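Local coordinates for periplasmic sugar-binding domain protein (Pseudomonas fluorescens Pf-5, PDB 3H75) that probably binds sugars in the periplasm, as a two-domain member of the bacterial solute-binding protein 2 family, at residues E132-L137 with A172-V177; L162-L167 with R180-G185; G219-A224 with G253-L258. All coordinates share one frame; numbering follows the deposited sequence.

Interaction 1: residues E132-L137 with A172-V177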
loop_
_atom_site.group_PDB
_atom_site.type_symbol
_atom_site.label_atom_id
_atom_site.label_comp_id
_atom_site.label_asym_id
_atom_site.label_seq_id
_atom_site.Cartn_x
_atom_site.Cartn_y
_atom_site.Cartn_z
ATOM N N GLU A 132 -9.881 15.156 0.765
ATOM C CA GLU A 132 -10.659 14.939 -0.451
ATOM C C GLU A 132 -12.131 14.699 -0.137
ATOM O O GLU A 132 -13.015 15.228 -0.817
ATOM C CB GLU A 132 -10.098 13.746 -1.229
ATOM C CG GLU A 132 -8.848 14.059 -2.026
ATOM C CD GLU A 132 -9.146 14.954 -3.211
ATOM O OE1 GLU A 132 -9.845 14.493 -4.138
ATOM O OE2 GLU A 132 -8.693 16.118 -3.208
ATOM N N LEU A 133 -12.397 13.891 0.887
ATOM C CA LEU A 133 -13.775 13.607 1.275
ATOM C C LEU A 133 -14.466 14.902 1.687
ATOM O O LEU A 133 -15.609 15.158 1.299
ATOM C CB LEU A 133 -13.812 12.605 2.431
ATOM C CG LEU A 133 -13.512 11.139 2.110
ATOM C CD1 LEU A 133 -13.439 10.356 3.419
ATOM C CD2 LEU A 133 -14.595 10.560 1.196
ATOM N N LEU A 134 -13.768 15.717 2.473
ATOM C CA LEU A 134 -14.325 16.985 2.930
ATOM C C LEU A 134 -14.602 17.898 1.745
ATOM O O LEU A 134 -15.621 18.593 1.708
ATOM C CB LEU A 134 -13.356 17.666 3.900
ATOM C CG LEU A 134 -13.410 17.136 5.331
ATOM C CD1 LEU A 134 -12.276 17.739 6.156
ATOM C CD2 LEU A 134 -14.758 17.489 5.941
ATOM N N HIS A 135 -13.700 17.892 0.772
ATOM C CA HIS A 135 -13.885 18.735 -0.401
ATOM C C HIS A 135 -15.133 18.344 -1.184
ATOM O O HIS A 135 -15.920 19.201 -1.594
ATOM C CB HIS A 135 -12.675 18.650 -1.322
ATOM C CG HIS A 135 -12.755 19.583 -2.486
ATOM N ND1 HIS A 135 -12.716 20.954 -2.338
ATOM C CD2 HIS A 135 -12.936 19.351 -3.806
ATOM C CE1 HIS A 135 -12.871 21.525 -3.519
ATOM N NE2 HIS A 135 -13.007 20.575 -4.427
ATOM N N LYS A 136 -15.315 17.044 -1.390
ATOM C CA LYS A 136 -16.466 16.557 -2.139
ATOM C C LYS A 136 -17.789 16.729 -1.398
ATOM O O LYS A 136 -18.826 16.957 -2.022
ATOM C CB LYS A 136 -16.248 15.091 -2.524
ATOM C CG LYS A 136 -15.033 14.893 -3.421
ATOM C CD LYS A 136 -14.869 13.446 -3.842
ATOM C CE LYS A 136 -13.593 13.253 -4.641
ATOM N NZ LYS A 136 -13.563 14.107 -5.857
ATOM N N LEU A 137 -17.764 16.623 -0.072
ATOM C CA LEU A 137 -18.989 16.793 0.704
ATOM C C LEU A 137 -19.493 18.223 0.543
ATOM O O LEU A 137 -20.702 18.466 0.468
ATOM C CB LEU A 137 -18.737 16.505 2.188
ATOM C CG LEU A 137 -19.976 16.637 3.078
ATOM C CD1 LEU A 137 -20.982 15.565 2.688
ATOM C CD2 LEU A 137 -19.592 16.491 4.552
ATOM N N ALA A 172 -7.112 17.415 12.959
ATOM C CA ALA A 172 -6.673 18.535 13.780
ATOM C C ALA A 172 -6.889 19.862 13.066
ATOM O O ALA A 172 -7.039 20.898 13.705
ATOM C CB ALA A 172 -5.202 18.373 14.141
ATOM N N GLU A 173 -6.910 19.819 11.737
ATOM C CA GLU A 173 -7.093 21.017 10.934
ATOM C C GLU A 173 -8.558 21.327 10.679
ATOM O O GLU A 173 -8.891 22.416 10.209
ATOM C CB GLU A 173 -6.360 20.861 9.598
ATOM C CG GLU A 173 -4.865 20.630 9.771
ATOM C CD GLU A 173 -4.134 20.343 8.470
ATOM O OE1 GLU A 173 -4.795 20.136 7.434
ATOM O OE2 GLU A 173 -2.883 20.314 8.495
ATOM N N HIS A 174 -9.428 20.376 11.003
ATOM C CA HIS A 174 -10.860 20.534 10.775
ATOM C C HIS A 174 -11.702 20.135 11.983
ATOM O O HIS A 174 -12.323 19.075 12.002
ATOM C CB HIS A 174 -11.267 19.708 9.552
ATOM C CG HIS A 174 -10.603 20.158 8.290
ATOM N ND1 HIS A 174 -11.071 21.217 7.542
ATOM C CD2 HIS A 174 -9.462 19.745 7.689
ATOM C CE1 HIS A 174 -10.243 21.440 6.535
ATOM N NE2 HIS A 174 -9.259 20.562 6.603
ATOM N N PRO A 175 -11.740 20.993 13.007
ATOM C CA PRO A 175 -12.516 20.709 14.217
ATOM C C PRO A 175 -14.008 20.462 13.989
ATOM O O PRO A 175 -14.678 19.889 14.848
ATOM C CB PRO A 175 -12.235 21.924 15.106
ATOM C CG PRO A 175 -11.893 23.008 14.136
ATOM C CD PRO A 175 -11.056 22.294 13.109
ATOM N N GLN A 176 -14.530 20.877 12.837
ATOM C CA GLN A 176 -15.946 20.658 12.541
ATOM C C GLN A 176 -16.217 19.174 12.290
ATOM O O GLN A 176 -17.348 18.706 12.436
ATOM C CB GLN A 176 -16.380 21.480 11.322
ATOM C CG GLN A 176 -17.816 21.204 10.896
ATOM C CD GLN A 176 -18.301 22.129 9.796
ATOM O OE1 GLN A 176 -17.620 22.331 8.787
ATOM N NE2 GLN A 176 -19.491 22.689 9.984
ATOM N N VAL A 177 -15.177 18.438 11.912
ATOM C CA VAL A 177 -15.316 17.004 11.668
ATOM C C VAL A 177 -15.246 16.279 13.006
ATOM O O VAL A 177 -14.309 16.468 13.784
ATOM C CB VAL A 177 -14.195 16.471 10.741
ATOM C CG1 VAL A 177 -14.357 14.964 10.546
ATOM C CG2 VAL A 177 -14.251 17.184 9.393
#
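Val177 N donates a hydrogen bond of 2.9 Å to His174 O, closing a type I beta turn. The turn brings the side chains of His174 and Val177 to face Leu134 of the helix, and no hydrogen bond crosses the contact. Leu134 makes both links, with one methyl group for each main partner. Its CD1 lies over a face of the imidazole of His174, 3.8 Å from the ring centroid and 17° off the ring normal. This is a CH-pi contact. The methyl is shifted toward the rim, and the nearest ring atom is His174 CG, 3.6 Å from Leu134 CD1. The other branch meets Val177 tip to tip, with Leu134 CD2 3.5 Å from Val177 CG2. Leu134 CD1 is also 3.8 Å from Val177 CG2, which therefore sits against both ends of the leucine fork. Leu134 carries CG beside its backbone N and anti to the carbonyl carbon (chi1 -81°), which directs the fork at the turn. Shortening Leu134 to an alanine would remove both methyls and would probably open a gap between helix and turn, with the His174 face and Val177 CG2 losing this packing. Leu134 also touches Ile146 and Leu208, and Val177 touches Leu148, so the cluster rests against strands 146-152 and 206-211. Beside it, Glu173 OE1 is hydrogen-bonded to Tyr127 OH of helix 122-137. The arrangement belongs to the layered alpha/beta fold of periplasmic binding proteins, where the turn after one helix leads into the edge strand of the sheet and packs against a neighbouring helix.

Interaction 2: residues L162-L167 with R180-G185. With SO4 (sulfate ion), chain C.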
loop_
_atom_site.group_PDB
_atom_site.type_symbol
_atom_site.label_atom_id
_atom_site.label_comp_id
_atom_site.label_asym_id
_atom_site.label_seq_id
_atom_site.Cartn_x
_atom_site.Cartn_y
_atom_site.Cartn_z
ATOM N N LEU A 162 0.617 4.761 9.891
ATOM C CA LEU A 162 0.931 5.925 9.073
ATOM C C LEU A 162 -0.307 6.546 8.439
ATOM O O LEU A 162 -0.445 7.769 8.411
ATOM C CB LEU A 162 1.942 5.554 7.988
ATOM C CG LEU A 162 3.356 5.261 8.500
ATOM C CD1 LEU A 162 4.220 4.728 7.359
ATOM C CD2 LEU A 162 3.953 6.532 9.090
ATOM N N ARG A 163 -1.212 5.718 7.928
ATOM C CA ARG A 163 -2.416 6.273 7.330
ATOM C C ARG A 163 -3.259 6.950 8.404
ATOM O O ARG A 163 -3.840 8.009 8.163
ATOM C CB ARG A 163 -3.194 5.181 6.589
ATOM C CG ARG A 163 -2.426 4.709 5.364
ATOM C CD ARG A 163 -3.060 3.517 4.671
ATOM N NE ARG A 163 -2.087 2.911 3.769
ATOM C CZ ARG A 163 -2.259 1.762 3.122
ATOM N NH1 ARG A 163 -3.385 1.069 3.251
ATOM N NH2 ARG A 163 -1.270 1.279 2.379
ATOM N N GLU A 164 -3.302 6.367 9.599
ATOM C CA GLU A 164 -4.064 6.967 10.687
ATOM C C GLU A 164 -3.425 8.285 11.109
ATOM O O GLU A 164 -4.127 9.239 11.444
ATOM C CB GLU A 164 -4.132 6.044 11.905
ATOM C CG GLU A 164 -5.068 6.588 12.984
ATOM C CD GLU A 164 -5.155 5.707 14.214
ATOM O OE1 GLU A 164 -5.041 4.469 14.066
ATOM O OE2 GLU A 164 -5.359 6.253 15.323
ATOM N N ARG A 165 -2.095 8.342 11.103
ATOM C CA ARG A 165 -1.418 9.576 11.482
ATOM C C ARG A 165 -1.857 10.689 10.532
ATOM O O ARG A 165 -2.114 11.812 10.961
ATOM C CB ARG A 165 0.107 9.402 11.424
ATOM C CG ARG A 165 0.894 10.706 11.542
ATOM C CD ARG A 165 0.610 11.447 12.844
ATOM N NE ARG A 165 1.278 12.748 12.874
ATOM C CZ ARG A 165 1.088 13.669 13.814
ATOM N NH1 ARG A 165 0.243 13.436 14.811
ATOM N NH2 ARG A 165 1.743 14.826 13.755
ATOM N N GLY A 166 -1.952 10.364 9.243
ATOM C CA GLY A 166 -2.382 11.343 8.256
ATOM C C GLY A 166 -3.799 11.790 8.549
ATOM O O GLY A 166 -4.116 12.978 8.472
ATOM N N LEU A 167 -4.658 10.829 8.882
ATOM C CA LEU A 167 -6.044 11.130 9.224
ATOM C C LEU A 167 -6.092 12.079 10.420
ATOM O O LEU A 167 -6.825 13.070 10.407
ATOM C CB LEU A 167 -6.799 9.841 9.571
ATOM C CG LEU A 167 -8.160 9.996 10.253
ATOM C CD1 LEU A 167 -9.144 10.651 9.290
ATOM C CD2 LEU A 167 -8.677 8.617 10.702
ATOM N N ARG A 180 -16.594 9.912 15.244
ATOM C CA ARG A 180 -17.399 9.245 16.257
ATOM C C ARG A 180 -16.753 7.956 16.731
ATOM O O ARG A 180 -16.875 7.580 17.901
ATOM C CB ARG A 180 -18.808 8.963 15.726
ATOM C CG ARG A 180 -19.584 10.207 15.291
ATOM C CD ARG A 180 -19.492 11.331 16.324
ATOM N NE ARG A 180 -19.888 10.913 17.665
ATOM C CZ ARG A 180 -21.144 10.811 18.092
ATOM N NH1 ARG A 180 -22.156 11.094 17.285
ATOM N NH2 ARG A 180 -21.385 10.438 19.341
ATOM N N GLN A 181 -16.056 7.281 15.825
ATOM C CA GLN A 181 -15.399 6.033 16.168
ATOM C C GLN A 181 -14.437 5.583 15.085
ATOM O O GLN A 181 -14.715 5.719 13.895
ATOM C CB GLN A 181 -16.444 4.933 16.366
ATOM C CG GLN A 181 -15.926 3.706 17.077
ATOM C CD GLN A 181 -16.588 3.522 18.423
ATOM O OE1 GLN A 181 -17.778 3.216 18.503
ATOM N NE2 GLN A 181 -15.827 3.725 19.491
ATOM N N LEU A 182 -13.296 5.061 15.515
ATOM C CA LEU A 182 -12.314 4.507 14.601
ATOM C C LEU A 182 -12.182 3.063 15.052
ATOM O O LEU A 182 -11.895 2.800 16.218
ATOM C CB LEU A 182 -10.963 5.223 14.711
ATOM C CG LEU A 182 -9.837 4.634 13.841
ATOM C CD1 LEU A 182 -8.827 5.715 13.485
ATOM C CD2 LEU A 182 -9.154 3.487 14.576
ATOM N N VAL A 183 -12.431 2.128 14.144
ATOM C CA VAL A 183 -12.311 0.718 14.481
ATOM C C VAL A 183 -11.249 0.079 13.606
ATOM O O VAL A 183 -10.852 0.633 12.583
ATOM C CB VAL A 183 -13.650 -0.037 14.299
ATOM C CG1 VAL A 183 -14.676 0.487 15.290
ATOM C CG2 VAL A 183 -14.164 0.126 12.874
ATOM N N TYR A 184 -10.778 -1.086 14.026
ATOM C CA TYR A 184 -9.759 -1.795 13.277
ATOM C C TYR A 184 -10.402 -2.951 12.533
ATOM O O TYR A 184 -10.779 -3.963 13.128
ATOM C CB TYR A 184 -8.659 -2.262 14.233
ATOM C CG TYR A 184 -7.829 -1.096 14.731
ATOM C CD1 TYR A 184 -6.886 -0.492 13.900
ATOM C CD2 TYR A 184 -8.058 -0.530 15.985
ATOM C CE1 TYR A 184 -6.193 0.647 14.297
ATOM C CE2 TYR A 184 -7.370 0.616 16.394
ATOM C CZ TYR A 184 -6.442 1.199 15.542
ATOM O OH TYR A 184 -5.780 2.349 15.919
ATOM N N GLY A 185 -10.556 -2.765 11.223
ATOM C CA GLY A 185 -11.166 -3.778 10.382
ATOM C C GLY A 185 -10.186 -4.826 9.887
ATOM O O GLY A 185 -10.577 -5.738 9.164
HETATM S S SO4 C . -24.738 10.779 20.082
HETATM O O1 SO4 C . -24.360 12.045 19.420
HETATM O O2 SO4 C . -24.962 9.752 19.043
HETATM O O3 SO4 C . -23.659 10.349 20.993
HETATM O O4 SO4 C . -25.978 10.987 20.857
#
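Glu164 and Tyr184 meet through one hydrogen bond, Tyr184 OH to Glu164 OE1 at 2.9 Å. The oxygen uses its syn lone pair. The two side chains cross at about a right angle, with carboxylate and ring planes 44° apart. Glu164 gets there extended, with CG anti to the backbone N (chi1 -173°). It crosses Leu182 at a slant, with Leu182 CD1 3.7 Å from Glu164 CD. Leu182 CD2 lies over one face of the Tyr184 ring. This closely packed polar side is partly exposed, and Glu164 OE2 forms a salt bridge with Arg168. The inner side is buried but looser, with Leu167 CD2 4.0 Å from Leu182 CD1. Further back on the strand, Arg180 does not meet residues 162-167. It turns to a sulfate, probably from the crystallisation liquor. Arg180 NH2 is 2.8 Å from sulfate O3, while the Arg180 NH1 bond to the ion is weak. Arg180 NH1 also forms a salt bridge with Glu147, and Arg202 binds the same sulfate. Helix and strand run antiparallel, 170° between their directions, within the beta-alpha-beta unit 146-152, 158-173, 177-184. Leu167 and Leu182 both touch Ala150 of the first strand, Leu167 also touches Leu130 of helix 122-137, and Val183 packs on helix 189-202.

Interaction 3: residues G219-A224 with G253-L258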
loop_
_atom_site.group_PDB
_atom_site.type_symbol
_atom_site.label_atom_id
_atom_site.label_comp_id
_atom_site.label_asym_id
_atom_site.label_seq_id
_atom_site.Cartn_x
_atom_site.Cartn_y
_atom_site.Cartn_z
ATOM N N GLY A 219 -16.932 -3.069 2.054
ATOM C CA GLY A 219 -17.742 -3.735 3.059
ATOM C C GLY A 219 -18.664 -2.741 3.744
ATOM O O GLY A 219 -19.855 -3.000 3.921
ATOM N N ALA A 220 -18.119 -1.591 4.129
ATOM C CA ALA A 220 -18.921 -0.571 4.795
ATOM C C ALA A 220 -19.994 -0.035 3.859
ATOM O O ALA A 220 -21.088 0.319 4.295
ATOM C CB ALA A 220 -18.025 0.573 5.281
HETATM N N MSE A 221 -19.677 0.032 2.572
HETATM C CA MSE A 221 -20.628 0.523 1.584
HETATM C C MSE A 221 -21.840 -0.391 1.469
HETATM O O MSE A 221 -22.959 0.082 1.283
HETATM C CB MSE A 221 -19.945 0.670 0.225
HETATM C CG MSE A 221 -19.087 1.925 0.120
HETATM SE SE MSE A 221 -17.864 1.898 -1.376
HETATM C CE MSE A 221 -19.142 2.020 -2.833
ATOM N N GLN A 222 -21.620 -1.696 1.584
ATOM C CA GLN A 222 -22.734 -2.635 1.500
ATOM C C GLN A 222 -23.639 -2.442 2.709
ATOM O O GLN A 222 -24.862 -2.413 2.577
ATOM C CB GLN A 222 -22.232 -4.079 1.464
ATOM C CG GLN A 222 -23.331 -5.077 1.117
ATOM C CD GLN A 222 -22.813 -6.491 0.969
ATOM O OE1 GLN A 222 -21.731 -6.711 0.425
ATOM N NE2 GLN A 222 -23.591 -7.462 1.439
ATOM N N ALA A 223 -23.036 -2.309 3.886
ATOM C CA ALA A 223 -23.809 -2.105 5.106
ATOM C C ALA A 223 -24.625 -0.821 4.947
ATOM O O ALA A 223 -25.783 -0.746 5.356
ATOM C CB ALA A 223 -22.876 -1.999 6.307
ATOM N N ALA A 224 -24.011 0.187 4.336
ATOM C CA ALA A 224 -24.672 1.468 4.117
ATOM C C ALA A 224 -25.900 1.331 3.214
ATOM O O ALA A 224 -26.963 1.877 3.517
ATOM C CB ALA A 224 -23.682 2.464 3.512
ATOM N N GLY A 253 -18.876 6.583 -9.246
ATOM C CA GLY A 253 -19.130 7.658 -8.305
ATOM C C GLY A 253 -19.637 7.198 -6.947
ATOM O O GLY A 253 -19.945 8.026 -6.085
ATOM N N LYS A 254 -19.721 5.885 -6.746
ATOM C CA LYS A 254 -20.196 5.337 -5.477
ATOM C C LYS A 254 -19.103 5.433 -4.423
ATOM O O LYS A 254 -19.380 5.626 -3.238
ATOM C CB LYS A 254 -20.634 3.882 -5.660
ATOM C CG LYS A 254 -21.758 3.710 -6.670
ATOM C CD LYS A 254 -22.992 4.505 -6.270
ATOM C CE LYS A 254 -24.073 4.404 -7.336
ATOM N NZ LYS A 254 -24.390 2.982 -7.643
ATOM N N LEU A 255 -17.861 5.265 -4.865
ATOM C CA LEU A 255 -16.697 5.394 -3.991
ATOM C C LEU A 255 -16.188 6.776 -4.382
ATOM O O LEU A 255 -15.964 7.039 -5.562
ATOM C CB LEU A 255 -15.657 4.315 -4.315
ATOM C CG LEU A 255 -14.320 4.378 -3.565
ATOM C CD1 LEU A 255 -14.555 4.370 -2.067
ATOM C CD2 LEU A 255 -13.453 3.189 -3.980
ATOM N N SER A 256 -16.005 7.657 -3.402
ATOM C CA SER A 256 -15.597 9.031 -3.685
ATOM C C SER A 256 -14.118 9.317 -3.851
ATOM O O SER A 256 -13.739 10.186 -4.638
ATOM C CB SER A 256 -16.166 9.967 -2.617
ATOM O OG SER A 256 -17.583 9.989 -2.681
ATOM N N VAL A 257 -13.287 8.602 -3.106
ATOM C CA VAL A 257 -11.844 8.798 -3.171
ATOM C C VAL A 257 -11.142 7.448 -3.142
ATOM O O VAL A 257 -11.478 6.592 -2.329
ATOM C CB VAL A 257 -11.336 9.616 -1.961
ATOM C CG1 VAL A 257 -9.840 9.871 -2.104
ATOM C CG2 VAL A 257 -12.102 10.932 -1.851
ATOM N N LEU A 258 -10.172 7.257 -4.033
ATOM C CA LEU A 258 -9.421 6.007 -4.061
ATOM C C LEU A 258 -7.954 6.328 -4.285
ATOM O O LEU A 258 -7.561 6.745 -5.378
ATOM C CB LEU A 258 -9.937 5.078 -5.170
ATOM C CG LEU A 258 -9.283 3.691 -5.264
ATOM C CD1 LEU A 258 -9.413 2.942 -3.933
ATOM C CD2 LEU A 258 -9.946 2.905 -6.389
#
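Met221 and Leu255 have the nearest CA atoms of the two segments, 8.4 Å apart. The segment 219-224 is regular helix. The other segment starts at a Schellman motif, where Gly253 takes a positive phi of 82° just after helix 244-252. The chain then turns through Lys254 and Leu255 and enters strand 257-260. This is the alpha-to-beta connection of a layered alpha/beta domain, here met by the side of a neighbouring helix. The backbone of Leu255 is also hydrogen-bonded to that of Ala249, in the helix just left.

Met221, present as selenomethionine, reaches from the helix to the turn. Its CG lies anti to the carbonyl carbon, and the chain runs out from the helix before bending at its last torsion (chi3 68°). The bend lays the terminal methyl across Lys254, with Met221 CE 3.7 Å from Lys254 CB. The lysine shares only the base of its side chain, and its end leads away from the helix. The selenium faces the next residue, and the Met221 and Leu255 side chains cross at about a right angle. Their contact is wider, 4.2 Å from Met221 SE to Leu255 CD1. No hydrogen bond joins the segments, and the contact is van der Waals packing, largely buried. Met221 also touches Phe237 of strand 236-240 and Pro231 in a loop. Its methyl also meets the backbone of the turn, with Met221 CE 3.6 Å from Lys254 O.

In the fold
From the N terminus, helix 122-137 comes first, and its end supplies residues 132-137. Strand 146-152 and helix 158-173 follow. Interaction 1 then closes a loop of 34 residues at the turn after that helix. Interaction 2 opens inside this loop, on helix 158-173, and closes beyond it, on strand 177-184, so the two cross. Interaction 3 lies later in series and links helix 214-226 to the approach to strand 257-260. It touches interaction 1, since Glu132, Leu133 and Lys136 pack on Val257. Interactions 2 and 3 do not touch, but both reach the same mixed sheet. Together they tie helices to the edge and inner strands of that sheet.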